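Local coordinates for Lic12234 (Leptospira interrogans, PDB 4TZH), which is of unknown function but, as a leucine-rich repeat protein of a pathogen, is regarded as a possible virulence factor and may bind other molecules, at residues L43-P57 / L66-P80. Sequence-based numbering, arbitrary orientation.
Sequences LESLHLRDNELTTLP and LKYLDISRNQISNFP. With ZN (zinc ion), chain C.
The R49 guanidinium carries R73 CD over one face, 3.2 Å above its plane and toward the rim, while at its edge NH1 donates in plane to S72 OG (2.9 Å). The R73 guanidinium stands nearly perpendicular to it, at 84°, with R49 NH2 at its edge and D50 OD2 over one face. The D50–R73 salt bridge, 3.4 Å from OD2 to NH2, is therefore one of charge alone, and a water hydrogen-bonded to D50 OD2 also reaches R73 NH2 weakly. S45 CB meets the Y68 ring edge; K67 CB covers one ring face. H47 and D70 set ring and carboxylate about perpendicular and share a zinc ion, H47 ND1 at 2.0 Å and D70 OD2 at 1.9 Å. With CG anti to its own backbone N (chi1 169°), D70 turns its other oxygen, OD1, to S72: S72 N closes an Asx turn on OD1, and S72 OG meets its syn lone pair. S72 OG thus links R49 to the zinc-binding carboxylate.

These are consecutive leucine-rich repeats: strands 45-47 and 68-70 run parallel in the solenoid's sheet, with L46 N bonded to Y68 O and D70 N to L46 O. On the face opposite H47 and D70, L46 and L69 lie side by side, CD2 to CD1 3.9 Å, and in the conformer given I71 CD1 meets L56 CD1. Past the strands the asparagine ladder takes over. N74 ND2 gives L48 O a nearly straight bond (2.9 Å, 174°) from above the carbonyl plane, N51 ND2 reaches that oxygen from the opposite face, and N74 OD1 accepts from L53 N at 3.0 Å. N97 continues the ladder, donating to I71 O. Farther along, T55 OG1 donates to N78 O, and P80 CD packs against L56 O.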
loop_
_atom_site.group_PDB
_atom_site.type_symbol
_atom_site.label_atom_id
_atom_site.label_comp_id
_atom_site.label_asym_id
_atom_site.label_seq_id
_atom_site.Cartn_x
_atom_site.Cartn_y
_atom_site.Cartn_z
ATOM N N LEU A 43 8.002 15.555 3.041
ATOM C CA LEU A 43 8.406 14.156 2.918
ATOM C C LEU A 43 7.846 13.520 1.639
ATOM O O LEU A 43 6.631 13.584 1.379
ATOM C CB LEU A 43 7.933 13.397 4.141
ATOM C CG LEU A 43 8.662 12.079 4.389
ATOM C CD1 LEU A 43 10.146 12.328 4.734
ATOM C CD2 LEU A 43 7.977 11.309 5.526
ATOM N N GLU A 44 8.718 12.819 0.899
ATOM C CA GLU A 44 8.355 12.105 -0.318
ATOM C C GLU A 44 8.419 10.611 -0.169
ATOM O O GLU A 44 7.733 9.893 -0.903
ATOM C CB GLU A 44 9.225 12.557 -1.483
ATOM C CG GLU A 44 9.021 14.035 -1.772
ATOM C CD GLU A 44 9.574 14.579 -3.066
ATOM O OE1 GLU A 44 10.290 13.834 -3.771
ATOM O OE2 GLU A 44 9.278 15.754 -3.381
ATOM N N SER A 45 9.244 10.116 0.762
ATOM C CA SER A 45 9.369 8.675 0.917
ATOM C C SER A 45 9.499 8.360 2.397
ATOM O O SER A 45 10.290 9.002 3.083
ATOM C CB SER A 45 10.641 8.230 0.206
ATOM O OG SER A 45 10.812 6.829 0.339
ATOM N N LEU A 46 8.738 7.391 2.877
ATOM C CA LEU A 46 8.777 6.986 4.267
ATOM C C LEU A 46 8.941 5.475 4.294
ATOM O O LEU A 46 8.118 4.754 3.698
ATOM C CB LEU A 46 7.464 7.417 4.938
ATOM C CG LEU A 46 7.278 7.028 6.396
ATOM C CD1 LEU A 46 8.447 7.514 7.283
ATOM C CD2 LEU A 46 5.927 7.563 6.945
ATOM N N HIS A 47 10.003 5.002 4.948
ATOM C CA HIS A 47 10.242 3.561 5.067
ATOM C C HIS A 47 10.103 3.180 6.535
ATOM O O HIS A 47 10.710 3.818 7.405
ATOM C CB HIS A 47 11.672 3.235 4.642
ATOM C CG HIS A 47 11.951 3.476 3.197
ATOM N ND1 HIS A 47 11.866 2.466 2.281
ATOM C CD2 HIS A 47 12.312 4.616 2.554
ATOM C CE1 HIS A 47 12.198 2.979 1.124
ATOM N NE2 HIS A 47 12.479 4.280 1.227
ATOM N N LEU A 48 9.260 2.207 6.790
ATOM C CA LEU A 48 8.948 1.716 8.149
ATOM C C LEU A 48 8.969 0.210 8.193
ATOM O O LEU A 48 8.323 -0.406 9.033
ATOM C CB LEU A 48 7.535 2.171 8.547
ATOM C CG LEU A 48 7.345 3.685 8.585
ATOM C CD1 LEU A 48 5.879 4.046 8.629
ATOM C CD2 LEU A 48 8.108 4.313 9.751
ATOM N N ARG A 49 9.771 -0.389 7.312
ATOM C CA ARG A 49 9.833 -1.833 7.167
ATOM C C ARG A 49 10.317 -2.510 8.450
ATOM O O ARG A 49 11.241 -1.976 9.103
ATOM C CB ARG A 49 10.821 -2.170 6.047
ATOM C CG ARG A 49 11.077 -3.692 5.874
ATOM C CD ARG A 49 11.765 -3.871 4.538
ATOM N NE ARG A 49 12.285 -5.236 4.333
ATOM C CZ ARG A 49 11.576 -6.265 3.873
ATOM N NH1 ARG A 49 10.290 -6.122 3.575
ATOM N NH2 ARG A 49 12.163 -7.450 3.672
ATOM N N ASP A 50 9.756 -3.671 8.815
ATOM C CA ASP A 50 10.297 -4.481 9.900
ATOM C C ASP A 50 10.289 -3.779 11.227
ATOM O O ASP A 50 11.292 -3.753 11.956
ATOM C CB ASP A 50 11.681 -4.994 9.534
ATOM C CG ASP A 50 12.022 -6.336 10.159
ATOM O OD1 ASP A 50 11.157 -6.920 10.853
ATOM O OD2 ASP A 50 13.170 -6.781 10.005
ATOM N N ASN A 51 9.119 -3.246 11.577
ATOM C CA ASN A 51 8.842 -2.683 12.877
ATOM C C ASN A 51 7.706 -3.512 13.504
ATOM O O ASN A 51 7.441 -4.644 13.053
ATOM C CB ASN A 51 8.516 -1.187 12.812
ATOM C CG ASN A 51 9.741 -0.366 12.588
ATOM O OD1 ASN A 51 10.588 -0.227 13.480
ATOM N ND2 ASN A 51 9.868 0.279 11.419
ATOM N N GLU A 52 7.080 -2.987 14.555
ATOM C CA GLU A 52 5.992 -3.679 15.239
ATOM C C GLU A 52 4.696 -2.841 15.139
ATOM O O GLU A 52 3.914 -2.781 16.082
ATOM C CB GLU A 52 6.378 -3.938 16.713
ATOM C CG GLU A 52 7.669 -4.735 16.866
ATOM C CD GLU A 52 8.153 -4.899 18.295
ATOM O OE1 GLU A 52 7.944 -3.959 19.096
ATOM O OE2 GLU A 52 8.821 -5.915 18.597
ATOM N N LEU A 53 4.500 -2.128 14.009
ATOM C CA LEU A 53 3.344 -1.240 13.899
ATOM C C LEU A 53 2.057 -2.019 13.691
ATOM O O LEU A 53 2.047 -3.025 12.992
ATOM C CB LEU A 53 3.530 -0.272 12.724
ATOM C CG LEU A 53 4.748 0.639 12.771
ATOM C CD1 LEU A 53 4.898 1.410 11.445
ATOM C CD2 LEU A 53 4.616 1.662 13.867
ATOM N N THR A 54 0.955 -1.533 14.262
ATOM C CA THR A 54 -0.353 -2.136 14.026
ATOM C C THR A 54 -1.258 -1.232 13.183
ATOM O O THR A 54 -2.248 -1.701 12.605
ATOM C CB THR A 54 -1.019 -2.540 15.334
ATOM O OG1 THR A 54 -1.247 -1.375 16.112
ATOM C CG2 THR A 54 -0.187 -3.541 16.131
ATOM N N THR A 55 -0.898 0.045 13.083
ATOM C CA THR A 55 -1.637 1.041 12.302
ATOM C C THR A 55 -0.738 2.216 12.079
ATOM O O THR A 55 0.460 2.182 12.421
ATOM C CB THR A 55 -2.956 1.461 13.014
ATOM O OG1 THR A 55 -3.769 2.223 12.088
ATOM C CG2 THR A 55 -2.722 2.244 14.333
ATOM N N LEU A 56 -1.298 3.282 11.488
ATOM C CA LEU A 56 -0.600 4.533 11.301
ATOM C C LEU A 56 -1.362 5.619 12.025
ATOM O O LEU A 56 -2.588 5.533 12.128
ATOM C CB LEU A 56 -0.515 4.918 9.812
ATOM C CG LEU A 56 0.285 3.976 8.933
ATOM C CD1 LEU A 56 0.174 4.431 7.507
ATOM C CD2 LEU A 56 1.755 3.970 9.350
ATOM N N PRO A 57 -0.681 6.675 12.497
ATOM C CA PRO A 57 -1.418 7.759 13.159
ATOM C C PRO A 57 -2.260 8.533 12.143
ATOM O O PRO A 57 -1.929 8.570 10.951
ATOM C CB PRO A 57 -0.291 8.639 13.707
ATOM C CG PRO A 57 0.892 8.387 12.772
ATOM C CD PRO A 57 0.781 6.932 12.453
ATOM N N LEU A 66 3.791 12.770 -0.089
ATOM C CA LEU A 66 4.371 11.444 -0.057
ATOM C C LEU A 66 4.131 10.685 -1.356
ATOM O O LEU A 66 2.975 10.566 -1.795
ATOM C CB LEU A 66 3.733 10.663 1.086
ATOM C CG LEU A 66 4.523 9.545 1.699
ATOM C CD1 LEU A 66 5.835 10.033 2.343
ATOM C CD2 LEU A 66 3.687 8.806 2.718
ATOM N N LYS A 67 5.198 10.113 -1.921
ATOM C CA LYS A 67 5.124 9.322 -3.152
ATOM C C LYS A 67 5.321 7.846 -2.862
ATOM O O LYS A 67 4.793 7.000 -3.598
ATOM C CB LYS A 67 6.210 9.724 -4.145
ATOM C CG LYS A 67 6.088 11.158 -4.631
ATOM C CD LYS A 67 7.270 11.427 -5.595
ATOM C CE LYS A 67 6.805 11.973 -6.905
ATOM N NZ LYS A 67 7.946 12.559 -7.666
ATOM N N TYR A 68 6.089 7.517 -1.835
ATOM C CA TYR A 68 6.405 6.109 -1.581
ATOM C C TYR A 68 6.222 5.812 -0.103
ATOM O O TYR A 68 6.674 6.598 0.732
ATOM C CB TYR A 68 7.876 5.814 -1.971
ATOM C CG TYR A 68 8.280 6.387 -3.301
ATOM C CD1 TYR A 68 7.760 5.880 -4.480
ATOM C CD2 TYR A 68 9.256 7.368 -3.390
ATOM C CE1 TYR A 68 8.141 6.394 -5.716
ATOM C CE2 TYR A 68 9.657 7.880 -4.620
ATOM C CZ TYR A 68 9.097 7.385 -5.774
ATOM O OH TYR A 68 9.464 7.888 -7.005
ATOM N N LEU A 69 5.548 4.706 0.206
ATOM C CA LEU A 69 5.321 4.346 1.595
ATOM C C LEU A 69 5.581 2.860 1.705
ATOM O O LEU A 69 4.889 2.038 1.060
ATOM C CB LEU A 69 3.866 4.676 1.972
ATOM C CG LEU A 69 3.431 4.340 3.390
ATOM C CD1 LEU A 69 4.349 4.992 4.430
ATOM C CD2 LEU A 69 1.989 4.806 3.607
ATOM N N ASP A 70 6.570 2.513 2.520
ATOM C CA ASP A 70 6.957 1.122 2.753
ATOM C C ASP A 70 6.631 0.769 4.199
ATOM O O ASP A 70 7.317 1.241 5.101
ATOM C CB ASP A 70 8.444 0.944 2.479
ATOM C CG ASP A 70 8.974 -0.393 2.954
ATOM O OD1 ASP A 70 8.172 -1.303 3.141
ATOM O OD2 ASP A 70 10.201 -0.492 3.137
ATOM N N ILE A 71 5.577 -0.009 4.389
ATOM C CA ILE A 71 5.179 -0.474 5.730
ATOM C C ILE A 71 5.222 -1.978 5.781
ATOM O O ILE A 71 4.504 -2.604 6.547
ATOM C CB ILE A 71 3.788 -0.026 6.188
ATOM C CG1 ILE A 71 3.325 1.201 5.415
ATOM C CG2 ILE A 71 3.805 0.148 7.711
ATOM C CD1 ILE A 71 1.831 1.636 5.714
ATOM N N SER A 72 6.081 -2.554 4.968
ATOM C CA SER A 72 6.200 -4.002 4.923
ATOM C C SER A 72 6.711 -4.588 6.215
ATOM O O SER A 72 7.409 -3.916 6.957
ATOM C CB SER A 72 7.113 -4.414 3.779
ATOM O OG SER A 72 8.423 -3.885 3.912
ATOM N N ARG A 73 6.370 -5.852 6.474
ATOM C CA ARG A 73 6.911 -6.572 7.646
ATOM C C ARG A 73 6.578 -5.880 8.961
ATOM O O ARG A 73 7.458 -5.614 9.810
ATOM C CB ARG A 73 8.413 -6.869 7.497
ATOM C CG ARG A 73 8.695 -7.849 6.360
ATOM C CD ARG A 73 10.127 -8.385 6.367
ATOM N NE ARG A 73 10.454 -8.989 7.654
ATOM C CZ ARG A 73 11.684 -9.307 8.039
ATOM N NH1 ARG A 73 12.721 -9.073 7.240
ATOM N NH2 ARG A 73 11.891 -9.852 9.231
ATOM N N ASN A 74 5.283 -5.596 9.155
ATOM C CA ASN A 74 4.813 -5.043 10.425
ATOM C C ASN A 74 3.656 -5.944 10.839
ATOM O O ASN A 74 3.614 -7.115 10.434
ATOM C CB ASN A 74 4.388 -3.579 10.270
ATOM C CG ASN A 74 5.564 -2.675 10.326
ATOM O OD1 ASN A 74 5.993 -2.293 11.405
ATOM N ND2 ASN A 74 6.118 -2.268 9.184
ATOM N N GLN A 75 2.769 -5.462 11.718
ATOM C CA GLN A 75 1.578 -6.226 12.105
ATOM C C GLN A 75 0.373 -5.323 11.819
ATOM O O GLN A 75 -0.571 -5.263 12.612
ATOM C CB GLN A 75 1.632 -6.592 13.618
ATOM C CG GLN A 75 2.885 -7.388 14.035
ATOM C CD GLN A 75 3.295 -7.159 15.485
ATOM O OE1 GLN A 75 2.492 -6.769 16.364
ATOM N NE2 GLN A 75 4.579 -7.385 15.768
ATOM N N ILE A 76 0.400 -4.604 10.669
ATOM C CA ILE A 76 -0.660 -3.665 10.319
ATOM C C ILE A 76 -1.981 -4.393 10.121
ATOM O O ILE A 76 -2.030 -5.295 9.288
ATOM C CB ILE A 76 -0.260 -2.863 9.034
ATOM C CG1 ILE A 76 1.042 -2.019 9.219
ATOM C CG2 ILE A 76 -1.421 -1.993 8.511
ATOM C CD1 ILE A 76 0.923 -0.727 10.132
ATOM N N SER A 77 -3.047 -3.968 10.808
ATOM C CA SER A 77 -4.354 -4.575 10.619
ATOM C C SER A 77 -5.405 -3.545 10.193
ATOM O O SER A 77 -6.501 -3.926 9.782
ATOM C CB SER A 77 -4.792 -5.284 11.894
ATOM O OG SER A 77 -4.949 -4.310 12.921
ATOM N N ASN A 78 -5.090 -2.246 10.308
ATOM C CA ASN A 78 -6.072 -1.209 9.981
ATOM C C ASN A 78 -5.383 0.087 9.705
ATOM O O ASN A 78 -4.212 0.266 10.086
ATOM C CB ASN A 78 -7.070 -1.035 11.160
ATOM C CG ASN A 78 -6.440 -0.454 12.407
ATOM O OD1 ASN A 78 -6.585 0.740 12.689
ATOM N ND2 ASN A 78 -5.736 -1.268 13.199
ATOM N N PHE A 79 -6.135 1.028 9.092
ATOM C CA PHE A 79 -5.635 2.347 8.757
ATOM C C PHE A 79 -6.589 3.412 9.183
ATOM O O PHE A 79 -7.799 3.196 9.137
ATOM C CB PHE A 79 -5.491 2.493 7.236
ATOM C CG PHE A 79 -4.527 1.528 6.625
ATOM C CD1 PHE A 79 -3.164 1.765 6.680
ATOM C CD2 PHE A 79 -4.981 0.349 6.039
ATOM C CE1 PHE A 79 -2.260 0.862 6.098
ATOM C CE2 PHE A 79 -4.087 -0.545 5.459
ATOM C CZ PHE A 79 -2.739 -0.285 5.507
ATOM N N PRO A 80 -6.075 4.624 9.445
ATOM C CA PRO A 80 -6.987 5.748 9.705
ATOM C C PRO A 80 -7.594 6.201 8.374
ATOM O O PRO A 80 -6.968 6.025 7.313
ATOM C CB PRO A 80 -6.031 6.831 10.225
ATOM C CG PRO A 80 -4.695 6.534 9.570
ATOM C CD PRO A 80 -4.656 5.024 9.540
HETATM ZN ZN ZN C . 11.751 0.475 2.502
HETATM O O HOH W 1 14.722 -8.868 10.733
HETATM O O HOH W 2 6.269 -7.062 13.551
HETATM O O HOH W 3 2.798 -4.017 18.106
HETATM O O HOH W 4 -4.119 -0.711 15.823
#